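Long-range contact in designed helical repeat protein (Synthetic construct, PDB 5CWF), which is a computationally designed scaffold of stacked helical hairpins with no known natural function, built to fold as a repeat protein: residues A[50-61]-A[76-87]. Numbering follows the deposited sequence.
Sequences MAKVMLALAKAV and IARAAAEIVEAL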
loop_
_atom_site.group_PDB
_atom_site.type_symbol
_atom_site.label_atom_id
_atom_site.label_comp_id
_atom_site.label_asym_id
_atom_site.label_seq_id
_atom_site.Cartn_x
_atom_site.Cartn_y
_atom_site.Cartn_z
ATOM N N MET A 50 2.620 -13.597 2.556
ATOM C CA MET A 50 1.471 -12.948 1.929
ATOM C C MET A 50 0.523 -12.398 2.991
ATOM O O MET A 50 0.111 -11.228 2.946
ATOM C CB MET A 50 0.729 -13.929 1.020
ATOM C CG MET A 50 -0.428 -13.315 0.270
ATOM S SD MET A 50 0.187 -12.070 -0.859
ATOM C CE MET A 50 0.427 -13.070 -2.325
ATOM N N ALA A 51 0.211 -13.237 3.974
ATOM C CA ALA A 51 -0.714 -12.855 5.032
ATOM C C ALA A 51 -0.177 -11.633 5.775
ATOM O O ALA A 51 -0.942 -10.729 6.144
ATOM C CB ALA A 51 -0.941 -14.015 5.988
ATOM N N LYS A 52 1.139 -11.599 5.977
ATOM C CA LYS A 52 1.782 -10.481 6.673
ATOM C C LYS A 52 1.563 -9.164 5.939
ATOM O O LYS A 52 1.169 -8.168 6.535
ATOM C CB LYS A 52 3.287 -10.723 6.816
ATOM C CG LYS A 52 3.675 -11.792 7.809
ATOM C CD LYS A 52 5.130 -12.224 7.629
ATOM C CE LYS A 52 6.110 -11.048 7.638
ATOM N NZ LYS A 52 7.497 -11.487 7.276
ATOM N N VAL A 53 1.849 -9.164 4.642
ATOM C CA VAL A 53 1.665 -7.979 3.820
ATOM C C VAL A 53 0.200 -7.555 3.815
ATOM O O VAL A 53 -0.108 -6.371 3.977
ATOM C CB VAL A 53 2.148 -8.220 2.366
ATOM C CG1 VAL A 53 1.888 -7.000 1.471
ATOM C CG2 VAL A 53 3.612 -8.598 2.356
ATOM N N MET A 54 -0.708 -8.522 3.664
ATOM C CA MET A 54 -2.121 -8.185 3.577
ATOM C C MET A 54 -2.629 -7.562 4.874
ATOM O O MET A 54 -3.448 -6.642 4.834
ATOM C CB MET A 54 -2.968 -9.414 3.255
ATOM C CG MET A 54 -2.742 -10.031 1.886
ATOM S SD MET A 54 -2.852 -8.863 0.521
ATOM C CE MET A 54 -1.118 -8.631 0.147
ATOM N N LEU A 55 -2.149 -8.041 6.021
ATOM C CA LEU A 55 -2.582 -7.459 7.297
ATOM C C LEU A 55 -2.121 -6.029 7.431
ATOM O O LEU A 55 -2.891 -5.147 7.850
ATOM C CB LEU A 55 -2.084 -8.301 8.467
ATOM C CG LEU A 55 -2.526 -7.862 9.868
ATOM C CD1 LEU A 55 -4.048 -7.908 9.993
ATOM C CD2 LEU A 55 -1.877 -8.741 10.942
ATOM N N ALA A 56 -0.869 -5.779 7.071
ATOM C CA ALA A 56 -0.343 -4.424 7.149
ATOM C C ALA A 56 -1.159 -3.495 6.241
ATOM O O ALA A 56 -1.518 -2.392 6.641
ATOM C CB ALA A 56 1.142 -4.397 6.767
ATOM N N LEU A 57 -1.466 -3.938 5.028
ATOM C CA LEU A 57 -2.237 -3.102 4.090
ATOM C C LEU A 57 -3.651 -2.800 4.577
ATOM O O LEU A 57 -4.109 -1.653 4.506
ATOM C CB LEU A 57 -2.325 -3.778 2.722
ATOM C CG LEU A 57 -1.005 -3.858 1.937
ATOM C CD1 LEU A 57 -1.207 -4.543 0.594
ATOM C CD2 LEU A 57 -0.436 -2.439 1.737
ATOM N N ALA A 58 -4.319 -3.824 5.088
ATOM C CA ALA A 58 -5.661 -3.676 5.618
ATOM C C ALA A 58 -5.667 -2.653 6.745
ATOM O O ALA A 58 -6.509 -1.760 6.769
ATOM C CB ALA A 58 -6.183 -5.025 6.102
ATOM N N LYS A 59 -4.711 -2.750 7.663
ATOM C CA LYS A 59 -4.619 -1.757 8.749
ATOM C C LYS A 59 -4.320 -0.366 8.240
ATOM O O LYS A 59 -4.800 0.621 8.813
ATOM C CB LYS A 59 -3.542 -2.129 9.753
ATOM C CG LYS A 59 -3.841 -3.334 10.603
ATOM C CD LYS A 59 -2.595 -3.691 11.384
ATOM C CE LYS A 59 -2.810 -4.809 12.369
ATOM N NZ LYS A 59 -1.499 -5.134 13.006
ATOM N N ALA A 60 -3.523 -0.266 7.176
ATOM C CA ALA A 60 -3.143 1.050 6.661
ATOM C C ALA A 60 -4.352 1.761 6.074
ATOM O O ALA A 60 -4.549 2.960 6.290
ATOM C CB ALA A 60 -2.070 0.933 5.630
ATOM N N VAL A 61 -5.170 1.019 5.346
ATOM C CA VAL A 61 -6.359 1.598 4.736
ATOM C C VAL A 61 -7.324 2.066 5.824
ATOM O O VAL A 61 -7.874 3.166 5.757
ATOM C CB VAL A 61 -7.058 0.565 3.802
ATOM C CG1 VAL A 61 -8.400 1.088 3.254
ATOM C CG2 VAL A 61 -6.147 0.238 2.658
ATOM N N ILE A 76 -4.076 6.278 -0.341
ATOM C CA ILE A 76 -3.581 5.140 0.414
ATOM C C ILE A 76 -4.355 3.890 0.002
ATOM O O ILE A 76 -3.757 2.833 -0.204
ATOM C CB ILE A 76 -3.661 5.387 1.938
ATOM C CG1 ILE A 76 -2.572 6.379 2.343
ATOM C CG2 ILE A 76 -3.439 4.103 2.718
ATOM C CD1 ILE A 76 -2.767 6.994 3.735
ATOM N N ALA A 77 -5.677 3.998 -0.128
ATOM C CA ALA A 77 -6.473 2.848 -0.553
ATOM C C ALA A 77 -6.043 2.394 -1.955
ATOM O O ALA A 77 -5.899 1.187 -2.230
ATOM C CB ALA A 77 -7.960 3.186 -0.530
ATOM N N ARG A 78 -5.801 3.347 -2.849
ATOM C CA ARG A 78 -5.352 2.965 -4.188
ATOM C C ARG A 78 -3.993 2.283 -4.142
ATOM O O ARG A 78 -3.770 1.278 -4.842
ATOM C CB ARG A 78 -5.279 4.159 -5.137
ATOM C CG ARG A 78 -4.688 3.740 -6.500
ATOM C CD ARG A 78 -4.621 4.835 -7.551
ATOM N NE ARG A 78 -3.799 4.362 -8.663
ATOM C CZ ARG A 78 -4.202 3.555 -9.639
ATOM N NH1 ARG A 78 -5.465 3.137 -9.715
ATOM N NH2 ARG A 78 -3.327 3.181 -10.565
ATOM N N ALA A 79 -3.075 2.833 -3.353
ATOM C CA ALA A 79 -1.736 2.254 -3.242
ATOM C C ALA A 79 -1.843 0.840 -2.736
ATOM O O ALA A 79 -1.163 -0.056 -3.247
ATOM C CB ALA A 79 -0.864 3.057 -2.346
ATOM N N ALA A 80 -2.698 0.630 -1.734
ATOM C CA ALA A 80 -2.880 -0.703 -1.180
ATOM C C ALA A 80 -3.392 -1.677 -2.240
ATOM O O ALA A 80 -2.843 -2.767 -2.401
ATOM C CB ALA A 80 -3.833 -0.666 -0.000
ATOM N N ALA A 81 -4.435 -1.285 -2.965
ATOM C CA ALA A 81 -5.014 -2.153 -3.987
ATOM C C ALA A 81 -3.984 -2.473 -5.080
ATOM O O ALA A 81 -3.916 -3.613 -5.561
ATOM C CB ALA A 81 -6.262 -1.530 -4.586
ATOM N N GLU A 82 -3.180 -1.491 -5.477
ATOM C CA GLU A 82 -2.205 -1.734 -6.543
ATOM C C GLU A 82 -1.055 -2.626 -6.040
ATOM O O GLU A 82 -0.507 -3.420 -6.812
ATOM C CB GLU A 82 -1.681 -0.410 -7.083
ATOM C CG GLU A 82 -2.760 0.423 -7.814
ATOM C CD GLU A 82 -3.404 -0.280 -9.013
ATOM O OE1 GLU A 82 -2.672 -0.755 -9.909
ATOM O OE2 GLU A 82 -4.658 -0.389 -9.045
ATOM N N ILE A 83 -0.689 -2.492 -4.764
ATOM C CA ILE A 83 0.308 -3.375 -4.150
ATOM C C ILE A 83 -0.183 -4.817 -4.201
ATOM O O ILE A 83 0.573 -5.740 -4.542
ATOM C CB ILE A 83 0.593 -2.960 -2.685
ATOM C CG1 ILE A 83 1.428 -1.690 -2.634
ATOM C CG2 ILE A 83 1.329 -4.043 -1.933
ATOM C CD1 ILE A 83 1.506 -1.053 -1.243
ATOM N N VAL A 84 -1.455 -5.021 -3.861
ATOM C CA VAL A 84 -2.008 -6.373 -3.893
ATOM C C VAL A 84 -2.054 -6.888 -5.324
ATOM O O VAL A 84 -1.720 -8.049 -5.554
ATOM C CB VAL A 84 -3.413 -6.462 -3.248
ATOM C CG1 VAL A 84 -3.896 -7.925 -3.228
ATOM C CG2 VAL A 84 -3.367 -5.958 -1.818
ATOM N N GLU A 85 -2.474 -6.053 -6.282
ATOM C CA GLU A 85 -2.487 -6.479 -7.688
ATOM C C GLU A 85 -1.099 -6.940 -8.163
ATOM O O GLU A 85 -0.974 -7.939 -8.889
ATOM C CB GLU A 85 -3.004 -5.352 -8.587
ATOM C CG GLU A 85 -4.516 -5.160 -8.509
ATOM C CD GLU A 85 -5.039 -4.080 -9.450
ATOM O OE1 GLU A 85 -4.250 -3.518 -10.244
ATOM O OE2 GLU A 85 -6.265 -3.821 -9.424
ATOM N N ALA A 86 -0.061 -6.213 -7.766
ATOM C CA ALA A 86 1.313 -6.538 -8.142
ATOM C C ALA A 86 1.758 -7.863 -7.533
ATOM O O ALA A 86 2.434 -8.681 -8.183
ATOM C CB ALA A 86 2.249 -5.425 -7.700
ATOM N N LEU A 87 1.372 -8.082 -6.284
ATOM C CA LEU A 87 1.725 -9.325 -5.620
ATOM C C LEU A 87 0.989 -10.511 -6.200
ATOM O O LEU A 87 1.513 -11.629 -6.232
ATOM C CB LEU A 87 1.433 -9.247 -4.125
ATOM C CG LEU A 87 2.560 -8.905 -3.182
ATOM C CD1 LEU A 87 2.041 -8.986 -1.760
ATOM C CD2 LEU A 87 3.788 -9.821 -3.339
#
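Met50 and Leu87 meet tip to tip at one end of an antiparallel helical hairpin of this designed repeat protein, whose segments 50-61 and 76-87 have axes at 163° and 9.4 Å apart at closest approach. The Met50 chain leaves with CG anti to the backbone N (chi1 -177°), then bends twice, which brings SD to 3.7 Å from Leu87 CD1. Val53 comes at the same methyl head-on through CG1. Met54 is folded at chi2 and chi3, and its thioether spans two residues of the facing helix: SD lies 3.8 Å from Val84 CG2, while CE passes alongside Leu87 and ends 3.7 Å from its CD1. An alanine in place of Met54 removes the sulfur beside Val84 and the methyl beside Leu87 and would probably open a gap between the two helices there. Leu57 follows as a two-pronged wedge, CD1 between Val84 CG2 and Ile83 CG2, CD2 against Ile83 CD1 at 3.8 Å. At Ala60 the backbone carbonyl O faces Ile76 CG2. The helices draw together toward this end, CA atoms being 8.4 Å apart for Met50 and Leu87 but 5.4 Å for Val61 and Ala77, consistent with Ala77 and Ala80 standing where the other end has Val84 and Leu87. Helix 93-111, of the following hairpin, sets Ala103 against Leu57 and Met99 against Leu87. Last, Val61 rests its CG2 methyl on Ala80 CB at 3.6 Å.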